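Local structure of particle-associated lyase (Acinetobacter bacteriophage AP22, 4Y9V) at residues G172-V177 with R256-N261; T392-T397 with C425-G430; T539-I544 with V598-L603. The protein forms a trimeric phage tailspike that binds the capsular polysaccharide of Acinetobacter baumannii and, as its lyase name implies, probably degrades it. All coordinates share one frame; numbering follows the deposited sequence.

Contact 1 of 3, residues G172-V177 with R256-N261; sequences GEFVEV and RCFNFN
Phe174 and Phe258 meet where a strand of the Ig-like insertion leans on a corner of the pectin lyase-like beta-helix, and the pair shows how two domains can be joined by aromatic surface, with no hydrogen bond running directly between the two segments. Followed outward, Phe174 touches with CB, CD2, CE2 and CZ. Its CB sits over the centre of the Phe258 ring, 3.8 Å from the centroid and only 8° off the ring normal, a CH-pi contact. CG lies beside the backbone N, anti to the carbonyl carbon (chi1 -61°). The two side chains slide past each other in opposite directions, and Phe174 CD2 lies 3.9 Å from Phe258 CB. The two ring planes stand 58° apart, an oblique pairing with centroids separated by 5.5 Å. Farther out, Phe174 CE2 lies 3.6 Å from Cys257 O, the carbonyl approaching the ring edge in its plane, and Phe174 CZ ends 3.8 Å from Arg256 CA, also at the edge. Phe258 is thus covered on one face by a methylene group; in the conformer given, OD1 of its own neighbour Asn259 lies over the opposite face, offset toward the rim. Glu176 OE2 is held by Asn296 of the second subunit. Arg256 turns its charged end away to a salt bridge with Asp232. Trp151 meets both rings, edge-to-face with Phe174, and strand 151-156 pairs with strand 172-181 on one side while strand 184-187 flanks it on the other; the corner at Asn259 leads into strand 260-261, itself set between strands 237-245 and 288-291.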
ATOM      1  N   GLY A 172      16.063 -22.035   9.638  1.00  4.66           N
ATOM      2  CA  GLY A 172      17.314 -21.404   9.276  1.00  4.89           C
ATOM      3  C   GLY A 172      17.047 -20.037   8.693  1.00  4.59           C
ATOM      4  O   GLY A 172      15.892 -19.647   8.522  1.00  4.95           O
ATOM      5  N   GLU A 173      18.111 -19.306   8.382  1.00  4.56           N
ATOM      6  CA  GLU A 173      17.984 -18.007   7.745  1.00  4.64           C
ATOM      7  C   GLU A 173      19.342 -17.584   7.175  1.00  4.60           C
ATOM      8  O   GLU A 173      20.379 -18.131   7.545  1.00  5.38           O
ATOM      9  CB  GLU A 173      17.432 -16.942   8.719  1.00  5.02           C
ATOM     10  CG  GLU A 173      18.271 -16.715   9.958  1.00  5.70           C
ATOM     11  CD  GLU A 173      17.408 -16.033  11.015  1.00  5.80           C
ATOM     12  OE1 GLU A 173      16.555 -16.738  11.644  1.00  6.37           O
ATOM     13  OE2 GLU A 173      17.504 -14.796  11.195  1.00  6.80           O
ATOM     14  N   PHE A 174      19.309 -16.593   6.316  1.00  4.63           N
ATOM     15  CA  PHE A 174      20.494 -15.971   5.782  1.00  4.67           C
ATOM     16  C   PHE A 174      20.834 -14.718   6.572  1.00  4.86           C
ATOM     17  O   PHE A 174      19.929 -13.962   6.938  1.00  5.35           O
ATOM     18  CB  PHE A 174      20.283 -15.560   4.323  1.00  4.84           C
ATOM     19  CG  PHE A 174      19.974 -16.692   3.361  1.00  4.69           C
ATOM     20  CD1 PHE A 174      20.378 -17.997   3.593  1.00  5.08           C
ATOM     21  CD2 PHE A 174      19.279 -16.413   2.181  1.00  5.24           C
ATOM     22  CE1 PHE A 174      20.098 -19.005   2.660  1.00  5.23           C
ATOM     23  CE2 PHE A 174      18.996 -17.423   1.261  1.00  5.63           C
ATOM     24  CZ  PHE A 174      19.410 -18.707   1.519  1.00  5.63           C
ATOM     25  N   VAL A 175      22.132 -14.491   6.821  1.00  4.90           N
ATOM     26  CA  VAL A 175      22.590 -13.292   7.476  1.00  5.27           C
ATOM     27  C   VAL A 175      23.816 -12.744   6.726  1.00  5.20           C
ATOM     28  O   VAL A 175      24.540 -13.490   6.081  1.00  5.99           O
ATOM     29  CB  VAL A 175      22.913 -13.481   8.975  1.00  5.93           C
ATOM     30  CG1 VAL A 175      21.686 -14.012   9.727  1.00  7.02           C
ATOM     31  CG2 VAL A 175      24.119 -14.392   9.176  1.00  7.49           C
ATOM     32  N   GLU A 176      24.022 -11.441   6.879  1.00  5.61           N
ATOM     33  CA  GLU A 176      25.261 -10.783   6.458  1.00  5.41           C
ATOM     34  C   GLU A 176      26.022 -10.317   7.695  1.00  5.23           C
ATOM     35  O   GLU A 176      25.473  -9.705   8.599  1.00  5.60           O
ATOM     36  CB  GLU A 176      24.993  -9.606   5.526  1.00  6.46           C
ATOM     37  CG  GLU A 176      26.288  -8.935   5.089  1.00  8.09           C
ATOM     38  CD  GLU A 176      26.075  -7.886   4.033  1.00 11.46           C
ATOM     39  OE1 GLU A 176      25.879  -8.301   2.892  1.00 23.21           O
ATOM     40  OE2 GLU A 176      26.108  -6.712   4.354  1.00 16.49           O
ATOM     41  N   VAL A 177      27.322 -10.636   7.710  1.00  5.46           N
ATOM     42  CA  VAL A 177      28.163 -10.330   8.851  1.00  5.47           C
ATOM     43  C   VAL A 177      28.482  -8.836   8.915  1.00  5.34           C
ATOM     44  O   VAL A 177      28.967  -8.244   7.950  1.00  6.30           O
ATOM     45  CB  VAL A 177      29.456 -11.151   8.765  1.00  5.97           C
ATOM     46  CG1 VAL A 177      30.399 -10.793   9.911  1.00  6.48           C
ATOM     47  CG2 VAL A 177      29.131 -12.624   8.783  1.00  6.69           C
ATOM     48  N   ARG A 256      17.594 -20.288  -2.963  1.00  4.26           N
ATOM     49  CA  ARG A 256      18.622 -19.870  -2.013  1.00  4.47           C
ATOM     50  C   ARG A 256      19.253 -18.535  -2.452  1.00  4.34           C
ATOM     51  O   ARG A 256      20.457 -18.343  -2.375  1.00  5.10           O
ATOM     52  CB  ARG A 256      19.675 -20.949  -1.767  1.00  4.67           C
ATOM     53  CG  ARG A 256      19.070 -22.229  -1.156  1.00  4.79           C
ATOM     54  CD  ARG A 256      20.101 -23.319  -0.874  1.00  5.18           C
ATOM     55  NE  ARG A 256      20.800 -23.710  -2.101  1.00  5.55           N
ATOM     56  CZ  ARG A 256      21.633 -24.714  -2.171  1.00  6.36           C
ATOM     57  NH1 ARG A 256      21.859 -25.518  -1.155  1.00  7.29           N
ATOM     58  NH2 ARG A 256      22.267 -24.937  -3.317  1.00  6.90           N
ATOM     59  N   CYS A 257      18.394 -17.607  -2.873  1.00  4.60           N
ATOM     60  CA  CYS A 257      18.816 -16.280  -3.278  1.00  4.62           C
ATOM     61  C   CYS A 257      18.412 -15.258  -2.192  1.00  4.68           C
ATOM     62  O   CYS A 257      17.483 -15.477  -1.419  1.00  5.21           O
ATOM     63  CB  CYS A 257      18.281 -15.888  -4.645  1.00  5.01           C
ATOM     64  SG  CYS A 257      19.023 -16.824  -6.017  1.00  5.31           S
ATOM     65  N   PHE A 258      19.152 -14.150  -2.184  1.00  4.98           N
ATOM     66  CA  PHE A 258      19.133 -13.219  -1.052  1.00  4.90           C
ATOM     67  C   PHE A 258      19.192 -11.801  -1.602  1.00  5.14           C
ATOM     68  O   PHE A 258      20.201 -11.418  -2.211  1.00  6.09           O
ATOM     69  CB  PHE A 258      20.348 -13.537  -0.178  1.00  5.25           C
ATOM     70  CG  PHE A 258      20.513 -12.858   1.162  1.00  5.62           C
ATOM     71  CD1 PHE A 258      19.474 -12.291   1.883  1.00  6.19           C
ATOM     72  CD2 PHE A 258      21.763 -12.865   1.769  1.00  7.28           C
ATOM     73  CE1 PHE A 258      19.692 -11.769   3.134  1.00  7.80           C
ATOM     74  CE2 PHE A 258      21.984 -12.379   3.032  1.00  8.84           C
ATOM     75  CZ  PHE A 258      20.933 -11.821   3.724  1.00  8.84           C
ATOM     76  N   ASN A 259      18.139 -11.032  -1.398  0.61  5.14           N
ATOM     77  CA  ASN A 259      18.064  -9.619  -1.871  0.61  5.54           C
ATOM     78  C   ASN A 259      17.999  -9.552  -3.396  0.61  5.45           C
ATOM     79  O   ASN A 259      18.987  -9.317  -4.084  0.61  6.26           O
ATOM     80  CB  ASN A 259      19.204  -8.766  -1.352  0.61  6.12           C
ATOM     81  CG  ASN A 259      19.435  -8.937   0.133  0.61  6.43           C
ATOM     82  OD1 ASN A 259      20.632  -9.148   0.452  0.61  9.27           O
ATOM     83  ND2 ASN A 259      18.489  -8.830   0.934  0.61  6.25           N
ATOM     84  N   PHE A 260      16.782  -9.706  -3.927  1.00  5.78           N
ATOM     85  CA  PHE A 260      16.665  -9.636  -5.378  1.00  5.71           C
ATOM     86  C   PHE A 260      15.282  -9.141  -5.767  1.00  5.70           C
ATOM     87  O   PHE A 260      14.313  -9.261  -5.028  1.00  6.81           O
ATOM     88  CB  PHE A 260      17.018 -10.956  -6.063  1.00  5.89           C
ATOM     89  CG  PHE A 260      16.093 -12.104  -5.714  1.00  5.79           C
ATOM     90  CD1 PHE A 260      16.326 -12.850  -4.561  1.00  6.17           C
ATOM     91  CD2 PHE A 260      15.008 -12.409  -6.513  1.00  6.43           C
ATOM     92  CE1 PHE A 260      15.494 -13.899  -4.238  1.00  6.54           C
ATOM     93  CE2 PHE A 260      14.169 -13.463  -6.178  1.00  7.01           C
ATOM     94  CZ  PHE A 260      14.430 -14.212  -5.053  1.00  6.91           C
ATOM     95  N   ASN A 261      15.233  -8.607  -6.990  1.00  5.54           N
ATOM     96  CA  ASN A 261      14.013  -8.180  -7.656  1.00  6.08           C
ATOM     97  C   ASN A 261      13.837  -9.043  -8.919  1.00  7.01           C
ATOM     98  O   ASN A 261      14.788  -9.216  -9.699  1.00  9.64           O
ATOM     99  CB  ASN A 261      14.083  -6.726  -8.043  1.00  6.74           C
ATOM    100  CG  ASN A 261      14.021  -5.776  -6.860  1.00  7.19           C
ATOM    101  OD1 ASN A 261      13.647  -6.116  -5.742  1.00  7.99           O
ATOM    102  ND2 ASN A 261      14.457  -4.546  -7.109  1.00 12.00           N
TER
HETATM  103  O   HOH W   1      22.435  -8.563   3.118  0.60 17.73           O

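Contact 2 of 3, residues T392-T397 with C425-G430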
ATOM      1  N   THR A 392     -10.726  -7.508  -2.537  1.00  4.66           N
ATOM      2  CA  THR A 392     -12.021  -7.721  -3.175  1.00  4.66           C
ATOM      3  C   THR A 392     -12.112  -9.218  -3.502  1.00  4.57           C
ATOM      4  O   THR A 392     -11.221  -9.758  -4.148  1.00  5.87           O
ATOM      5  CB  THR A 392     -12.173  -6.869  -4.422  1.00  5.83           C
ATOM      6  OG1 THR A 392     -12.049  -5.498  -4.032  1.00  7.99           O
ATOM      7  CG2 THR A 392     -13.524  -7.081  -5.050  1.00  7.65           C
ATOM      8  N   TYR A 393     -13.178  -9.840  -3.035  1.00  4.62           N
ATOM      9  CA  TYR A 393     -13.376 -11.280  -3.182  1.00  4.82           C
ATOM     10  C   TYR A 393     -14.548 -11.507  -4.114  1.00  4.73           C
ATOM     11  O   TYR A 393     -15.605 -10.885  -3.950  1.00  6.50           O
ATOM     12  CB  TYR A 393     -13.683 -11.935  -1.819  1.00  4.94           C
ATOM     13  CG  TYR A 393     -12.694 -11.588  -0.727  1.00  4.84           C
ATOM     14  CD1 TYR A 393     -12.830 -10.415   0.002  1.00  4.78           C
ATOM     15  CD2 TYR A 393     -11.623 -12.437  -0.405  1.00  5.12           C
ATOM     16  CE1 TYR A 393     -11.950 -10.071   1.019  1.00  4.90           C
ATOM     17  CE2 TYR A 393     -10.732 -12.102   0.598  1.00  5.32           C
ATOM     18  CZ  TYR A 393     -10.896 -10.919   1.310  1.00  4.90           C
ATOM     19  OH  TYR A 393      -9.953 -10.591   2.271  1.00  5.46           O
ATOM     20  N   TYR A 394     -14.372 -12.399  -5.081  0.64  4.80           N
ATOM     21  CA  TYR A 394     -15.447 -12.700  -6.058  0.64  5.54           C
ATOM     22  C   TYR A 394     -15.863 -14.124  -5.859  0.64  5.70           C
ATOM     23  O   TYR A 394     -15.065 -15.034  -6.158  0.64  7.74           O
ATOM     24  CB  TYR A 394     -14.907 -12.456  -7.467  0.64  5.86           C
ATOM     25  CG  TYR A 394     -14.622 -11.013  -7.790  0.64  5.94           C
ATOM     26  CD1 TYR A 394     -15.697 -10.181  -8.065  0.64  6.97           C
ATOM     27  CD2 TYR A 394     -13.366 -10.439  -7.769  0.64  6.88           C
ATOM     28  CE1 TYR A 394     -15.513  -8.830  -8.360  0.64  8.00           C
ATOM     29  CE2 TYR A 394     -13.185  -9.097  -8.046  0.64  7.38           C
ATOM     30  CZ  TYR A 394     -14.265  -8.298  -8.345  0.64  6.92           C
ATOM     31  OH  TYR A 394     -14.071  -6.953  -8.604  0.64  9.48           O
ATOM     32  N   THR A 395     -17.051 -14.392  -5.351  1.00  5.89           N
ATOM     33  CA  THR A 395     -17.549 -15.714  -5.039  1.00  5.54           C
ATOM     34  C   THR A 395     -18.830 -16.005  -5.788  1.00  5.84           C
ATOM     35  O   THR A 395     -19.555 -15.108  -6.215  1.00  6.59           O
ATOM     36  CB  THR A 395     -17.785 -15.948  -3.522  1.00  6.07           C
ATOM     37  OG1 THR A 395     -18.990 -15.278  -3.100  1.00  6.38           O
ATOM     38  CG2 THR A 395     -16.608 -15.491  -2.694  1.00  7.94           C
ATOM     39  N   LYS A 396     -19.104 -17.315  -5.910  0.66  5.89           N
ATOM     40  CA  LYS A 396     -20.321 -17.803  -6.550  0.66  6.99           C
ATOM     41  C   LYS A 396     -20.890 -19.063  -5.893  0.66  7.16           C
ATOM     42  O   LYS A 396     -22.040 -19.360  -6.199  0.66 10.59           O
ATOM     43  CB  LYS A 396     -20.123 -17.992  -8.043  0.66  8.68           C
ATOM     44  CG  LYS A 396     -19.085 -19.028  -8.406  0.66  8.78           C
ATOM     45  CD  LYS A 396     -19.262 -19.326  -9.907  0.66 11.01           C
ATOM     46  CE  LYS A 396     -18.122 -20.141 -10.427  0.66 12.00           C
ATOM     47  NZ  LYS A 396     -17.954 -21.410  -9.671  0.66 14.76           N
ATOM     48  N   THR A 397     -20.185 -19.759  -5.068  1.00  6.36           N
ATOM     49  CA  THR A 397     -20.712 -20.969  -4.452  1.00  6.48           C
ATOM     50  C   THR A 397     -21.460 -20.620  -3.153  1.00  6.47           C
ATOM     51  O   THR A 397     -21.382 -19.501  -2.649  1.00  6.88           O
ATOM     52  CB  THR A 397     -19.643 -22.021  -4.130  1.00  6.41           C
ATOM     53  OG1 THR A 397     -19.013 -21.714  -2.886  1.00  6.04           O
ATOM     54  CG2 THR A 397     -18.679 -22.220  -5.270  1.00  7.45           C
ATOM     55  N   CYS A 425     -14.227  -5.888   0.199  0.83  5.04           N
ATOM     56  CA  CYS A 425     -15.514  -6.055  -0.452  0.83  4.93           C
ATOM     57  C   CYS A 425     -15.694  -7.536  -0.810  0.83  4.83           C
ATOM     58  O   CYS A 425     -14.929  -8.068  -1.610  0.83  5.73           O
ATOM     59  CB  CYS A 425     -15.553  -5.186  -1.698  0.83  6.15           C
ATOM     60  SG  CYS A 425     -17.104  -5.335  -2.590  0.83 10.83           S
ATOM     61  N   ILE A 426     -16.706  -8.168  -0.223  1.00  4.87           N
ATOM     62  CA  ILE A 426     -16.976  -9.563  -0.438  1.00  5.12           C
ATOM     63  C   ILE A 426     -18.227  -9.654  -1.331  1.00  5.15           C
ATOM     64  O   ILE A 426     -19.309  -9.247  -0.919  1.00  7.08           O
ATOM     65  CB  ILE A 426     -17.205 -10.316   0.895  1.00  5.26           C
ATOM     66  CG1 ILE A 426     -16.029 -10.135   1.863  1.00  5.48           C
ATOM     67  CG2 ILE A 426     -17.491 -11.785   0.607  1.00  6.43           C
ATOM     68  CD1 ILE A 426     -16.343 -10.510   3.282  1.00  6.09           C
ATOM     69  N   ASN A 427     -18.044 -10.173  -2.544  1.00  5.41           N
ATOM     70  CA  ASN A 427     -19.086 -10.253  -3.538  1.00  5.56           C
ATOM     71  C   ASN A 427     -19.588 -11.672  -3.702  1.00  5.71           C
ATOM     72  O   ASN A 427     -18.789 -12.617  -3.760  1.00  7.03           O
ATOM     73  CB  ASN A 427     -18.556  -9.833  -4.919  1.00  6.65           C
ATOM     74  CG  ASN A 427     -18.154  -8.415  -4.965  1.00  8.51           C
ATOM     75  OD1 ASN A 427     -18.999  -7.526  -5.010  1.00 15.84           O
ATOM     76  ND2 ASN A 427     -16.898  -8.138  -5.006  1.00 12.31           N
ATOM     77  N   GLY A 428     -20.903 -11.836  -3.828  1.00  6.81           N
ATOM     78  CA  GLY A 428     -21.494 -13.072  -4.238  1.00  8.31           C
ATOM     79  C   GLY A 428     -22.884 -13.261  -3.700  1.00  6.29           C
ATOM     80  O   GLY A 428     -23.480 -12.345  -3.141  1.00  7.81           O
ATOM     81  N   VAL A 429     -23.404 -14.461  -3.854  1.00  8.38           N
ATOM     82  CA  VAL A 429     -24.745 -14.808  -3.361  1.00  7.88           C
ATOM     83  C   VAL A 429     -24.728 -15.355  -1.954  1.00  7.48           C
ATOM     84  O   VAL A 429     -25.743 -15.205  -1.226  1.00  7.82           O
ATOM     85  CB  VAL A 429     -25.447 -15.767  -4.336  1.00  9.07           C
ATOM     86  CG1 VAL A 429     -25.777 -15.026  -5.627  1.00 11.19           C
ATOM     87  CG2 VAL A 429     -24.715 -17.071  -4.520  1.00 10.10           C
ATOM     88  N   GLY A 430     -23.648 -16.018  -1.553  1.00  7.99           N
ATOM     89  CA  GLY A 430     -23.649 -16.691  -0.232  1.00  8.03           C
ATOM     90  C   GLY A 430     -24.646 -17.837  -0.196  1.00  7.44           C
ATOM     91  O   GLY A 430     -24.858 -18.529  -1.202  1.00  8.46           O
TER
HETATM   92  O   HOH W   2     -21.408 -16.755  -3.224  1.00  7.02           O
HETATM   93  O   HOH W   3     -22.295 -14.906  -6.924  0.71  9.58           O
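Tyr393 and Asn427 bind the tight half of this contact, where two successive parallel rungs of the beta-helix lie 4.8 Å apart at their axes. Tyr393 N donates to Cys425 O at 2.9 Å, and Tyr393 O accepts two hydrogen bonds from one residue: Asn427 N and Asn427 ND2 (3.2 Å) reach it from opposite faces of the carbonyl plane. The Asn427 amide lies beside the Tyr394 ring of the conformer given, pointing the same way, with the planes 12° apart; Arg342 of the third subunit packs on Tyr394. On the Tyr393 face, its CD1 packs against Ile426 CG1 at 3.7 Å. Asn427 O is gripped twice as well. Thr395 OG1, which chi1 of 76° places between the backbone N and carbonyl carbon, donates to Asn427 O at 2.7 Å, and Thr395 N supplies the second bond. Beyond Gly428 the chains part, and water takes over: one molecule donates to Thr395 OG1 and Thr397 O and accepts from Gly430 N, and another donates to Thr395 O beside the exposed Val429. Lys396 NZ, in the conformer given, forms a salt bridge with Glu371. Strands 366-368 and 461-463 continue the parallel stack on either side.

Contact 3 of 3, residues T539-I544 with V598-L603; sequences TRANVI and VRPAIL. Unlike the reference sequence in segment 598-603: Ile602 (reference Val). With SO4 (sulfate ion), chain L.
Two short antiparallel ladders of the C-terminal Ig-like domain, offset by one residue and separated by a loop, join strand 538-545 to strand 597-604. Before the break, Thr539 and Ile602 form a hydrogen-bonded pair, and Ala541 N still reaches Pro600 O at 2.9 Å. After it, Ile544 pairs with Val598 in the same manner. The Arg599 side chain is extended from CG to NE, and its NE donates to Ala541 O between the two ladders at 2.8 Å, in the guanidinium plane and with an N-H...O angle of 170°. On the opposite flank the Ile544 side chain crosses Pro600 at about a right angle, with Ile544 CD1 3.7 Å from Pro600 CD, and strand 613-623 covers this apolar side through Trp618 and Leu616. Arg540 and Arg599 bring like charges together, Arg599 NH1 lying over the centre of the Arg540 guanidinium with the planes 36° apart. A sulfate, probably from the crystallisation liquor, would offset that repulsion, while Trp569 O and Ser568 OG of the second subunit accept from Arg540 NH1 and Arg599 NH1 respectively. Arg540 NE holds sulfate O2 at 2.9 Å, and sulfate O4 is shared, at 2.8 Å from Arg540 NH2 and 3.1 Å from Arg599 NH2.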
ATOM      1  N   THR A 539     -45.723  -1.096  29.342  1.00  7.20           N
ATOM      2  CA  THR A 539     -45.964  -0.894  27.924  1.00  7.55           C
ATOM      3  C   THR A 539     -44.730  -1.442  27.193  1.00  7.09           C
ATOM      4  O   THR A 539     -43.645  -0.886  27.345  1.00  7.47           O
ATOM      5  CB  THR A 539     -46.236   0.541  27.563  1.00  7.53           C
ATOM      6  OG1 THR A 539     -47.407   1.033  28.295  1.00  7.65           O
ATOM      7  CG2 THR A 539     -46.415   0.745  26.089  1.00  8.93           C
ATOM      8  N   ARG A 540     -44.911  -2.529  26.446  1.00  7.91           N
ATOM      9  CA  ARG A 540     -43.806  -3.288  25.900  1.00  7.54           C
ATOM     10  C   ARG A 540     -43.770  -3.151  24.401  1.00  7.18           C
ATOM     11  O   ARG A 540     -44.804  -3.349  23.744  1.00  8.46           O
ATOM     12  CB  ARG A 540     -43.930  -4.763  26.276  1.00  8.24           C
ATOM     13  CG  ARG A 540     -44.241  -4.931  27.781  1.00  9.56           C
ATOM     14  CD  ARG A 540     -44.060  -6.390  28.285  1.00  9.97           C
ATOM     15  NE  ARG A 540     -45.015  -7.298  27.648  1.00  9.29           N
ATOM     16  CZ  ARG A 540     -45.112  -8.570  28.023  1.00  9.32           C
ATOM     17  NH1 ARG A 540     -44.348  -9.035  29.001  1.00  9.40           N
ATOM     18  NH2 ARG A 540     -45.978  -9.362  27.410  1.00 10.25           N
ATOM     19  N   ALA A 541     -42.603  -2.847  23.817  1.00  6.81           N
ATOM     20  CA  ALA A 541     -42.462  -3.010  22.393  1.00  7.23           C
ATOM     21  C   ALA A 541     -42.607  -4.495  22.041  1.00  6.86           C
ATOM     22  O   ALA A 541     -42.322  -5.371  22.859  1.00  7.65           O
ATOM     23  CB  ALA A 541     -41.086  -2.532  21.959  1.00  7.97           C
ATOM     24  N   ASN A 542     -43.007  -4.796  20.807  1.00  7.13           N
ATOM     25  CA  ASN A 542     -42.895  -6.140  20.337  1.00  8.00           C
ATOM     26  C   ASN A 542     -41.411  -6.539  20.332  1.00  7.80           C
ATOM     27  O   ASN A 542     -40.518  -5.704  20.164  1.00  8.92           O
ATOM     28  CB  ASN A 542     -43.446  -6.322  18.921  1.00 10.35           C
ATOM     29  CG  ASN A 542     -44.930  -6.100  18.778  1.00 13.10           C
ATOM     30  OD1 ASN A 542     -45.709  -5.953  19.743  1.00 14.55           O
ATOM     31  ND2 ASN A 542     -45.312  -6.052  17.567  1.00 20.40           N
ATOM     32  N   VAL A 543     -41.148  -7.835  20.481  0.68  7.91           N
ATOM     33  CA  VAL A 543     -39.761  -8.307  20.430  0.68  7.45           C
ATOM     34  C   VAL A 543     -39.127  -7.884  19.122  0.68  6.77           C
ATOM     35  O   VAL A 543     -39.740  -7.909  18.036  0.68  8.69           O
ATOM     36  CB  VAL A 543     -39.705  -9.822  20.667  0.68  7.74           C
ATOM     37  CG1 VAL A 543     -40.302 -10.632  19.528  0.68  9.87           C
ATOM     38  CG2 VAL A 543     -38.264 -10.278  20.896  0.68  8.92           C
ATOM     39  N   ILE A 544     -37.875  -7.480  19.231  1.00  7.06           N
ATOM     40  CA  ILE A 544     -37.057  -7.036  18.110  1.00  7.21           C
ATOM     41  C   ILE A 544     -36.061  -8.121  17.770  1.00  7.32           C
ATOM     42  O   ILE A 544     -35.262  -8.547  18.620  1.00  8.59           O
ATOM     43  CB  ILE A 544     -36.360  -5.728  18.470  1.00  8.12           C
ATOM     44  CG1 ILE A 544     -37.382  -4.654  18.853  1.00  9.79           C
ATOM     45  CG2 ILE A 544     -35.451  -5.276  17.360  1.00 10.83           C
ATOM     46  CD1 ILE A 544     -36.748  -3.395  19.292  1.00 10.71           C
ATOM     47  N   VAL A 598     -34.020  -8.375  21.470  1.00  5.91           N
ATOM     48  CA  VAL A 598     -34.199  -7.469  22.604  1.00  5.83           C
ATOM     49  C   VAL A 598     -35.672  -7.095  22.688  1.00  5.71           C
ATOM     50  O   VAL A 598     -36.425  -7.320  21.718  1.00  6.33           O
ATOM     51  CB  VAL A 598     -33.309  -6.221  22.525  1.00  6.67           C
ATOM     52  CG1 VAL A 598     -31.821  -6.619  22.480  1.00  7.78           C
ATOM     53  CG2 VAL A 598     -33.646  -5.336  21.343  1.00  7.60           C
ATOM     54  N   ARG A 599     -36.095  -6.493  23.776  1.00  5.85           N
ATOM     55  CA  ARG A 599     -37.501  -6.109  23.919  1.00  5.90           C
ATOM     56  C   ARG A 599     -37.640  -4.951  24.865  1.00  5.87           C
ATOM     57  O   ARG A 599     -37.977  -5.104  26.063  1.00  5.93           O
ATOM     58  CB  ARG A 599     -38.386  -7.297  24.341  1.00  6.27           C
ATOM     59  CG  ARG A 599     -39.863  -6.948  24.157  1.00  6.36           C
ATOM     60  CD  ARG A 599     -40.778  -8.105  24.617  1.00  7.73           C
ATOM     61  NE  ARG A 599     -42.143  -7.763  24.269  1.00  7.33           N
ATOM     62  CZ  ARG A 599     -43.190  -8.548  24.526  1.00  7.69           C
ATOM     63  NH1 ARG A 599     -43.056  -9.654  25.202  1.00  9.17           N
ATOM     64  NH2 ARG A 599     -44.368  -8.177  24.093  1.00  9.10           N
ATOM     65  N   PRO A 600     -37.416  -3.720  24.383  1.00  6.36           N
ATOM     66  CA  PRO A 600     -37.566  -2.548  25.244  1.00  6.71           C
ATOM     67  C   PRO A 600     -39.005  -2.426  25.771  1.00  6.17           C
ATOM     68  O   PRO A 600     -39.954  -2.773  25.089  1.00  6.95           O
ATOM     69  CB  PRO A 600     -37.268  -1.403  24.265  1.00  9.62           C
ATOM     70  CG  PRO A 600     -36.596  -1.988  23.137  1.00 11.17           C
ATOM     71  CD  PRO A 600     -37.012  -3.373  23.008  1.00  7.16           C
ATOM     72  N   ALA A 601     -39.093  -1.891  26.985  1.00  6.07           N
ATOM     73  CA  ALA A 601     -40.397  -1.677  27.620  1.00  5.94           C
ATOM     74  C   ALA A 601     -40.293  -0.547  28.621  1.00  5.98           C
ATOM     75  O   ALA A 601     -39.211  -0.164  29.050  1.00  6.39           O
ATOM     76  CB  ALA A 601     -40.852  -2.972  28.308  1.00  6.67           C
ATOM     77  N   ILE A 602     -41.472  -0.075  29.041  1.00  6.06           N
ATOM     78  CA  ILE A 602     -41.630   0.783  30.193  1.00  6.58           C
ATOM     79  C   ILE A 602     -42.382   0.028  31.274  1.00  6.29           C
ATOM     80  O   ILE A 602     -43.399  -0.625  30.996  1.00  7.13           O
ATOM     81  CB  ILE A 602     -42.517   2.038  29.803  1.00  9.38           C
ATOM     82  CG1 ILE A 602     -41.783   2.913  28.837  1.00 11.22           C
ATOM     83  CG2 ILE A 602     -42.964   2.789  31.049  1.00  8.83           C
ATOM     84  CD1 ILE A 602     -40.441   3.117  29.415  1.00 28.20           C
ATOM     85  N   LEU A 603     -41.902   0.166  32.505  1.00  6.11           N
ATOM     86  CA  LEU A 603     -42.637  -0.246  33.708  1.00  6.43           C
ATOM     87  C   LEU A 603     -43.202   1.036  34.346  1.00  6.48           C
ATOM     88  O   LEU A 603     -42.449   1.979  34.626  1.00  7.48           O
ATOM     89  CB  LEU A 603     -41.759  -0.987  34.680  1.00  6.59           C
ATOM     90  CG  LEU A 603     -41.158  -2.303  34.163  1.00  7.09           C
ATOM     91  CD1 LEU A 603     -40.244  -2.914  35.183  1.00  7.70           C
ATOM     92  CD2 LEU A 603     -42.215  -3.297  33.774  1.00  9.98           C
TER
HETATM   93  S   SO4 L 810     -47.894  -7.280  25.015  0.75 10.27           S
HETATM   94  O1  SO4 L 810     -49.303  -7.390  25.494  0.67 11.12           O
HETATM   95  O2  SO4 L 810     -47.134  -6.355  25.904  0.90 11.10           O
HETATM   96  O3  SO4 L 810     -47.904  -6.713  23.625  0.81 12.18           O
HETATM   97  O4  SO4 L 810     -47.269  -8.658  24.992  0.81 11.44           O
HETATM   98  O   HOH W   4     -45.507  -5.873  22.673  1.00  9.83           O

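Chemistry follows position in this elongated tailspike. Contact 1 is the buried one, joining an Ig-like insertion to the pectin lyase-like body by aromatic packing, with its Arg256 side chain about 11 Å from a bound sugar. Contacts 1 and 2 both reach the beta-helix, whereas contact 3 lies in the C-terminal Ig-like domain. Contacts 2 and 3 are partly buried and rely on backbone ladders, parallel in the former and antiparallel in the latter. Water finishes the open end of contact 2, while in contact 3 two arginines meet beside the break between the ladders. The centres of contacts 1 and 3 lie 65 Å apart, yet both touch the second subunit; contact 2 touches the third.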